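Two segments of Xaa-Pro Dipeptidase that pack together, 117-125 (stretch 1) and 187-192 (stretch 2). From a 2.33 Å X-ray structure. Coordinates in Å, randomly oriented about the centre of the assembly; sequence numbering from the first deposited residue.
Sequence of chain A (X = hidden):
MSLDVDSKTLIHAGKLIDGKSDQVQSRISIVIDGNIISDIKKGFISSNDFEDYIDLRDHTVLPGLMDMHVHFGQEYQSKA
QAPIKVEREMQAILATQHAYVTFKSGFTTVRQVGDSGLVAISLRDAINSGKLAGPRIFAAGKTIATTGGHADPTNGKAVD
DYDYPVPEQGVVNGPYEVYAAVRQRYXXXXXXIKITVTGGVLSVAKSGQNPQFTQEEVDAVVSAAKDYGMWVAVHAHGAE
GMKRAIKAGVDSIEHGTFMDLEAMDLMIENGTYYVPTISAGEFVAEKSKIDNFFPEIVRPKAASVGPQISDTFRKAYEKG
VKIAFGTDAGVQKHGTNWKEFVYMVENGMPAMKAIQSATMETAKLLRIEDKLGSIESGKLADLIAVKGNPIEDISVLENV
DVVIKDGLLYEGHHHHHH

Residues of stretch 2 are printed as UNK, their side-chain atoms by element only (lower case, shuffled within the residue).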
ATOM      1  N   GLY A 117     -23.533  -5.529   4.440  1.00 21.30           N
ATOM      2  CA  GLY A 117     -22.475  -6.526   4.452  1.00 18.39           C
ATOM      3  C   GLY A 117     -22.848  -7.992   4.640  1.00 20.31           C
ATOM      4  O   GLY A 117     -22.438  -8.845   3.859  1.00 19.97           O
ATOM      5  N   LEU A 118     -23.627  -8.293   5.671  1.00 20.52           N
ATOM      6  CA  LEU A 118     -23.985  -9.667   5.970  1.00 20.84           C
ATOM      7  C   LEU A 118     -25.490  -9.948   5.991  1.00 21.13           C
ATOM      8  O   LEU A 118     -25.918 -11.025   6.409  1.00 22.00           O
ATOM      9  CB  LEU A 118     -23.367 -10.054   7.320  1.00 23.58           C
ATOM     10  CG  LEU A 118     -21.952 -10.648   7.362  1.00 25.12           C
ATOM     11  CD1 LEU A 118     -21.978 -11.999   6.667  1.00 26.21           C
ATOM     12  CD2 LEU A 118     -20.947  -9.746   6.685  1.00 26.32           C
ATOM     13  N   VAL A 119     -26.293  -8.994   5.538  1.00 21.05           N
ATOM     14  CA  VAL A 119     -27.738  -9.188   5.549  1.00 19.92           C
ATOM     15  C   VAL A 119     -28.191 -10.308   4.597  1.00 19.60           C
ATOM     16  O   VAL A 119     -28.667 -11.349   5.046  1.00 19.88           O
ATOM     17  CB  VAL A 119     -28.475  -7.867   5.227  1.00 21.15           C
ATOM     18  CG1 VAL A 119     -29.988  -8.060   5.347  1.00 18.73           C
ATOM     19  CG2 VAL A 119     -28.010  -6.777   6.189  1.00 19.94           C
ATOM     20  N   ALA A 120     -28.040 -10.110   3.296  1.00 18.20           N
ATOM     21  CA  ALA A 120     -28.444 -11.141   2.344  1.00 18.89           C
ATOM     22  C   ALA A 120     -27.690 -12.470   2.575  1.00 21.05           C
ATOM     23  O   ALA A 120     -28.266 -13.551   2.438  1.00 20.46           O
ATOM     24  CB  ALA A 120     -28.221 -10.651   0.905  1.00 17.83           C
ATOM     25  N   ILE A 121     -26.408 -12.395   2.922  1.00 19.37           N
ATOM     26  CA  ILE A 121     -25.646 -13.612   3.154  1.00 20.26           C
ATOM     27  C   ILE A 121     -26.274 -14.417   4.304  1.00 22.36           C
ATOM     28  O   ILE A 121     -26.476 -15.629   4.190  1.00 20.99           O
ATOM     29  CB  ILE A 121     -24.186 -13.284   3.485  1.00 19.22           C
ATOM     30  CG1 ILE A 121     -23.473 -12.795   2.215  1.00 19.48           C
ATOM     31  CG2 ILE A 121     -23.500 -14.488   4.107  1.00 18.47           C
ATOM     32  CD1 ILE A 121     -22.161 -12.099   2.477  1.00 20.80           C
ATOM     33  N   SER A 122     -26.585 -13.743   5.405  1.00 21.35           N
ATOM     34  CA  SER A 122     -27.197 -14.423   6.544  1.00 22.49           C
ATOM     35  C   SER A 122     -28.608 -14.926   6.214  1.00 21.21           C
ATOM     36  O   SER A 122     -29.001 -16.022   6.603  1.00 20.57           O
ATOM     37  CB  SER A 122     -27.259 -13.489   7.755  1.00 24.14           C
ATOM     38  OG  SER A 122     -25.959 -13.102   8.165  1.00 25.23           O
ATOM     39  N   LEU A 123     -29.368 -14.126   5.483  1.00 21.04           N
ATOM     40  CA  LEU A 123     -30.722 -14.509   5.132  1.00 22.34           C
ATOM     41  C   LEU A 123     -30.698 -15.742   4.221  1.00 23.40           C
ATOM     42  O   LEU A 123     -31.471 -16.689   4.412  1.00 23.03           O
ATOM     43  CB  LEU A 123     -31.425 -13.345   4.440  1.00 22.78           C
ATOM     44  CG  LEU A 123     -32.930 -13.493   4.227  1.00 23.70           C
ATOM     45  CD1 LEU A 123     -33.595 -13.803   5.568  1.00 24.54           C
ATOM     46  CD2 LEU A 123     -33.498 -12.221   3.612  1.00 19.00           C
ATOM     47  N   ARG A 124     -29.792 -15.718   3.247  1.00 23.52           N
ATOM     48  CA  ARG A 124     -29.627 -16.821   2.302  1.00 22.99           C
ATOM     49  C   ARG A 124     -29.347 -18.107   3.063  1.00 22.85           C
ATOM     50  O   ARG A 124     -29.998 -19.118   2.833  1.00 22.90           O
ATOM     51  CB  ARG A 124     -28.456 -16.541   1.349  1.00 23.25           C
ATOM     52  CG  ARG A 124     -28.093 -17.712   0.451  1.00 21.84           C
ATOM     53  CD  ARG A 124     -26.682 -17.558  -0.104  1.00 22.36           C
ATOM     54  NE  ARG A 124     -25.665 -17.787   0.919  1.00 21.68           N
ATOM     55  CZ  ARG A 124     -24.406 -17.370   0.835  1.00 21.04           C
ATOM     56  NH1 ARG A 124     -23.992 -16.691  -0.229  1.00 19.30           N
ATOM     57  NH2 ARG A 124     -23.562 -17.635   1.820  1.00 17.97           N
ATOM     58  N   ASP A 125     -28.384 -18.060   3.977  1.00 21.84           N
ATOM     59  CA  ASP A 125     -28.033 -19.244   4.752  1.00 22.73           C
ATOM     60  C   ASP A 125     -29.175 -19.754   5.619  1.00 22.48           C
ATOM     61  O   ASP A 125     -29.346 -20.964   5.756  1.00 22.55           O
ATOM     62  CB  ASP A 125     -26.793 -18.985   5.615  1.00 22.22           C
ATOM     63  CG  ASP A 125     -25.522 -18.828   4.781  1.00 23.31           C
ATOM     64  OD1 ASP A 125     -25.539 -19.157   3.578  1.00 22.20           O
ATOM     65  OD2 ASP A 125     -24.500 -18.379   5.333  1.00 27.54           O
ATOM     66  N   UNK A 187     -14.668 -14.050   1.925  1.00 17.02           N
ATOM     67  CA  UNK A 187     -14.526 -14.412   3.326  1.00 16.57           C
ATOM     68  C   UNK A 187     -15.854 -14.279   4.060  1.00 16.11           C
ATOM     69  O   UNK A 187     -16.183 -15.134   4.864  1.00 18.52           O
ATOM     70  c   UNK A 187     -13.448 -13.531   3.982  1.00 17.51           C
ATOM     71  c   UNK A 187     -11.508 -13.307   7.328  1.00 15.29           C
ATOM     72  c   UNK A 187     -11.857 -13.041   5.871  1.00 14.99           C
ATOM     73  n   UNK A 187     -10.193 -12.729   7.676  1.00 14.37           N
ATOM     74  c   UNK A 187     -13.061 -13.889   5.417  1.00 15.00           C
ATOM     75  N   UNK A 188     -16.618 -13.226   3.768  1.00 16.59           N
ATOM     76  CA  UNK A 188     -17.903 -13.025   4.425  1.00 18.40           C
ATOM     77  C   UNK A 188     -18.938 -14.077   4.005  1.00 20.79           C
ATOM     78  O   UNK A 188     -19.920 -14.293   4.711  1.00 19.98           O
ATOM     79  c   UNK A 188     -17.611 -10.508   4.669  1.00 23.78           C
ATOM     80  o   UNK A 188     -16.962 -10.685   5.724  1.00 23.70           O
ATOM     81  c   UNK A 188     -18.472 -11.637   4.121  1.00 19.88           C
ATOM     82  o   UNK A 188     -17.607  -9.432   4.046  1.00 22.97           O
ATOM     83  N   UNK A 189     -18.711 -14.713   2.856  1.00 20.17           N
ATOM     84  CA  UNK A 189     -19.631 -15.726   2.364  1.00 19.14           C
ATOM     85  C   UNK A 189     -20.426 -15.333   1.123  1.00 18.21           C
ATOM     86  O   UNK A 189     -21.406 -15.989   0.799  1.00 18.88           O
ATOM     87  N   UNK A 190     -20.014 -14.279   0.421  1.00 17.81           N
ATOM     88  CA  UNK A 190     -20.732 -13.834  -0.782  1.00 18.74           C
ATOM     89  C   UNK A 190     -20.606 -14.780  -1.989  1.00 20.00           C
ATOM     90  O   UNK A 190     -19.597 -15.471  -2.142  1.00 19.85           O
ATOM     91  c   UNK A 190     -20.254 -12.446  -1.180  1.00 17.76           C
ATOM     92  N   UNK A 191     -21.631 -14.805  -2.836  1.00 19.70           N
ATOM     93  CA  UNK A 191     -21.636 -15.640  -4.044  1.00 20.39           C
ATOM     94  C   UNK A 191     -21.006 -14.857  -5.184  1.00 21.08           C
ATOM     95  O   UNK A 191     -20.424 -15.434  -6.103  1.00 22.16           O
ATOM     96  c   UNK A 191     -23.817 -16.774  -3.400  1.00 22.25           C
ATOM     97  o   UNK A 191     -23.499 -17.963  -3.198  1.00 24.48           O
ATOM     98  c   UNK A 191     -23.062 -16.020  -4.468  1.00 20.08           C
ATOM     99  o   UNK A 191     -24.724 -16.179  -2.772  1.00 22.47           O
ATOM    100  N   UNK A 192     -21.136 -13.534  -5.123  1.00 21.98           N
ATOM    101  CA  UNK A 192     -20.587 -12.687  -6.163  1.00 21.28           C
ATOM    102  C   UNK A 192     -20.107 -11.333  -5.681  1.00 21.02           C
ATOM    103  O   UNK A 192     -20.079 -11.041  -4.481  1.00 20.45           O
TER

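Position 187 carries five side-chain atoms, four carbons in an unbranched row ending in a nitrogen. The chain is fully extended, with all four chi angles t, and even its nearest side-chain atom, CB, stays 8.8 Å from L118 CD2. This is lysine, K187, in the last turn of a helix; its amino group is hydrogen-bonded elsewhere in the structure, so the long reach serves another contact.

Position 188 has two carbons, the second bearing two oxygens, and that second carbon lies 4.0 Å from L118 CD2. This short carboxylate is aspartate, D188, whose CA-to-CB bond points toward stretch 1. Both carboxylate oxygens find hydrogen-bond partners outside this contact, so the charged group can lie beside leucine without going unpaired. The backbone takes part too: I121 CG2 packs 3.6 Å from D188 O, and L118 CD1 lies 3.7 Å from the same oxygen.

Position 189 has no side-chain atoms and is therefore glycine. G189 is the first residue to leave the helix, and its phi of 110° with psi of 15° would jam a CB against the preceding carbonyl oxygen. A CB would also point toward stretch 1 and sit a tight 3.4 Å from I121 CG2. The bare backbone leaves room for the isoleucine, while its carbonyl faces R124.

Position 190 shows a single side-chain carbon, its CB, 4.1 Å from I121 CD1. It is alanine, and although the CA-to-CB bond of A190 points away overall, its methyl still touches the isoleucine, whose CD1 (I121 CD1) also approaches A190 N at 3.7 Å. The small apolar side chain thus adds to the packing around the isoleucine.

Position 191 again has two carbons with two oxygens on the second, one of these oxygens lying against the guanidinium of R124. It is aspartate: D191 starts sideways, but its end comes nearer, and R124 NH1 donates to D191 OD1 at 2.7 Å in a salt bridge.

Position 192 has no side chain and touches nothing on stretch 1. It is glycine, G192, and this contact places no demand on it.

The contact joins an apolar patch to a polar clamp. I121 and L118 pack against the end of the helix and the turn that follows. One helical turn beyond I121, R124 reaches G189 O with both NH1 and NH2, each at 2.9 Å, while NH1 also holds D191. Within its own stretch, R124 NE pairs with D125 OD1 at 3.0 Å, so the guanidinium links two carboxylates and a backbone carbonyl, fastening the turn to the helix of stretch 1.

Stretch 2, residues 187-192: KDGADG
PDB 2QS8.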